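Local coordinates for F420-dependent methylenetetrahydromethanopterin dehydrogenase (Methanopyrus kandleri, PDB 1QV9) that catalyses the reversible, coenzyme F420-dependent interconversion of methenyl- and methylene-tetrahydromethanopterin in methanogenesis from carbon dioxide, at the interface of chains A and B. Coordinates in Å, arbitrary orientation; residue numbers count along the deposited sequence, not the author numbering. Chains: chain A/B, F420-dependent methylenetetrahydromethanopterin dehydrogenase.

The interface of chains A and B. Residues chain A 131, 133, 135-136, 139; chain B 150, 252, 262-263.
This polar patch of a two-fold symmetric, homodimeric interface joins two subunits of the hexameric trimer of dimers, and a twin patch with the chains exchanged repeats every contact. Two arginines of chain B, B:Arg252 from helix 227-257 and B:Arg263 from the loop beyond it, converge on one carboxylate oxygen, OE2 of A:Glu136, in the first turn of helix 134-150. B:Arg252 NH1 forms a nearly straight salt bridge with A:Glu136 OE2 at 2.9 Å, arriving from above the carboxylate plane while the oxygen lies nearly in the guanidinium plane. B:Arg263 NH2 makes a second, equally straight salt bridge to A:Glu136 OE2 at 3.1 Å, from the opposite face and on the anti side. The A:Glu136 chain leaves anti to the backbone N (chi1 -178°) and bends at chi2 (65°), which brings OE2 between the two guanidinium groups; their charges probably favour an ionised carboxylate. B:Arg263 NH2 also donates to the backbone carbonyl A:Phe131 O at 3.0 Å in a bent bond, the oxygen lying out of the guanidinium plane. Extended from CG to NE, B:Arg263 passes its guanidinium group above the CD1 and CE1 edge of the A:Phe131 ring, displaced outward from the ring centre, the two planes 27° apart. An alanine in place of B:Arg263 would take away the group lying against this edge and is likely to leave the A:Phe131 carbonyl without its cross-chain donor and A:Glu136 OE2 with B:Arg252 but without its second arginine. The A:Ile139 CD1 methyl lies over one face of the B:Arg252 guanidinium, offset toward the rim, and touches the B:Arg252 CD methylene (3.3 Å). A:Val135 CG1 sits above the same face, 3.7 Å from B:Arg252 NH2. Within chain A, A:Asp133 OD1 accepts the backbone N-H of A:Glu136, capping the start of the helix. Water 1 links that same OD1 to B:Arg252 NH1 and the carbonyl of B:Leu262. On the other side of the salt bridges, waters 2 and 3 hydrogen-bond to each other and to A:Glu136 OE2; water 2 meets B:Arg263 NH1, and water 3 lies 2.6 Å from B:Arg252 NE.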
loop_
_atom_site.group_PDB
_atom_site.type_symbol
_atom_site.label_atom_id
_atom_site.label_comp_id
_atom_site.label_asym_id
_atom_site.label_seq_id
_atom_site.Cartn_x
_atom_site.Cartn_y
_atom_site.Cartn_z
ATOM N N PHE A 131 -13.873 23.880 2.391
ATOM C CA PHE A 131 -13.069 22.693 2.088
ATOM C C PHE A 131 -12.014 22.963 1.041
ATOM O O PHE A 131 -10.836 22.572 1.209
ATOM C CB PHE A 131 -13.988 21.597 1.546
ATOM C CG PHE A 131 -13.256 20.368 1.077
ATOM C CD1 PHE A 131 -12.649 19.530 1.991
ATOM C CD2 PHE A 131 -13.176 20.069 -0.286
ATOM C CE1 PHE A 131 -11.950 18.366 1.577
ATOM C CE2 PHE A 131 -12.475 18.911 -0.701
ATOM C CZ PHE A 131 -11.880 18.079 0.225
ATOM N N ASP A 133 -9.336 24.954 -0.562
ATOM C CA ASP A 133 -8.396 26.079 -0.548
ATOM C C ASP A 133 -7.420 25.791 -1.707
ATOM O O ASP A 133 -7.597 24.784 -2.397
ATOM C CB ASP A 133 -7.662 26.229 0.800
ATOM C CG ASP A 133 -6.606 25.144 1.049
ATOM O OD1 ASP A 133 -6.767 24.015 0.547
ATOM O OD2 ASP A 133 -5.639 25.431 1.776
ATOM N N VAL A 135 -4.300 24.685 -1.878
ATOM C CA VAL A 135 -3.627 23.394 -1.774
ATOM C C VAL A 135 -4.548 22.238 -2.130
ATOM O O VAL A 135 -4.152 21.343 -2.875
ATOM C CB VAL A 135 -2.995 23.212 -0.370
ATOM C CG1 VAL A 135 -2.641 21.745 -0.090
ATOM C CG2 VAL A 135 -1.767 24.071 -0.319
ATOM N N GLU A 136 -5.771 22.200 -1.588
ATOM C CA GLU A 136 -6.685 21.111 -1.882
ATOM C C GLU A 136 -7.030 21.095 -3.383
ATOM O O GLU A 136 -7.176 20.021 -3.979
ATOM C CB GLU A 136 -7.998 21.233 -1.058
ATOM C CG GLU A 136 -8.982 20.083 -1.288
ATOM C CD GLU A 136 -8.468 18.741 -0.806
ATOM O OE1 GLU A 136 -8.578 17.740 -1.560
ATOM O OE2 GLU A 136 -7.957 18.657 0.329
ATOM N N ILE A 139 -4.122 19.410 -5.104
ATOM C CA ILE A 139 -4.079 17.976 -4.837
ATOM C C ILE A 139 -5.116 17.269 -5.704
ATOM O O ILE A 139 -4.855 16.239 -6.310
ATOM C CB ILE A 139 -4.330 17.689 -3.353
ATOM C CG1 ILE A 139 -3.135 18.238 -2.565
ATOM C CG2 ILE A 139 -4.572 16.199 -3.117
ATOM C CD1 ILE A 139 -3.300 18.101 -1.061
ATOM N N ALA B 150 0.886 19.093 -1.429
ATOM C CA ALA B 150 0.792 18.458 -0.119
ATOM C C ALA B 150 1.928 18.750 0.852
ATOM O O ALA B 150 1.763 18.588 2.052
ATOM C CB ALA B 150 0.551 16.937 -0.285
ATOM N N ARG B 252 -0.012 14.065 4.267
ATOM C CA ARG B 252 -1.364 14.617 4.354
ATOM C C ARG B 252 -2.285 13.657 5.111
ATOM O O ARG B 252 -3.150 14.136 5.915
ATOM C CB ARG B 252 -1.902 14.912 2.977
ATOM C CG ARG B 252 -3.243 15.676 3.016
ATOM C CD ARG B 252 -3.329 16.468 1.806
ATOM N NE ARG B 252 -4.483 17.375 1.710
ATOM C CZ ARG B 252 -4.487 18.658 2.053
ATOM N NH1 ARG B 252 -5.594 19.357 1.845
ATOM N NH2 ARG B 252 -3.434 19.282 2.571
ATOM N N LEU B 262 -4.437 21.847 7.529
ATOM C CA LEU B 262 -4.519 23.281 7.341
ATOM C C LEU B 262 -5.184 23.633 6.011
ATOM O O LEU B 262 -4.821 23.078 4.938
ATOM C CB LEU B 262 -3.119 23.907 7.365
ATOM C CG LEU B 262 -3.042 25.414 7.133
ATOM C CD1 LEU B 262 -3.732 26.120 8.325
ATOM C CD2 LEU B 262 -1.573 25.848 7.097
ATOM N N ARG B 263 -6.162 24.540 6.063
ATOM C CA ARG B 263 -6.794 25.042 4.851
ATOM C C ARG B 263 -6.809 26.567 4.960
ATOM O O ARG B 263 -7.156 27.116 6.020
ATOM C CB ARG B 263 -8.200 24.500 4.666
ATOM C CG ARG B 263 -8.272 22.994 4.661
ATOM C CD ARG B 263 -9.718 22.459 4.445
ATOM N NE ARG B 263 -9.668 21.023 4.677
ATOM C CZ ARG B 263 -9.383 20.092 3.765
ATOM N NH1 ARG B 263 -9.299 18.827 4.155
ATOM N NH2 ARG B 263 -9.272 20.404 2.482
HETATM O O HOH W 1 -5.399 22.217 2.292
HETATM O O HOH W 2 -9.037 16.530 2.487
HETATM O O HOH W 3 -6.783 16.342 1.177
#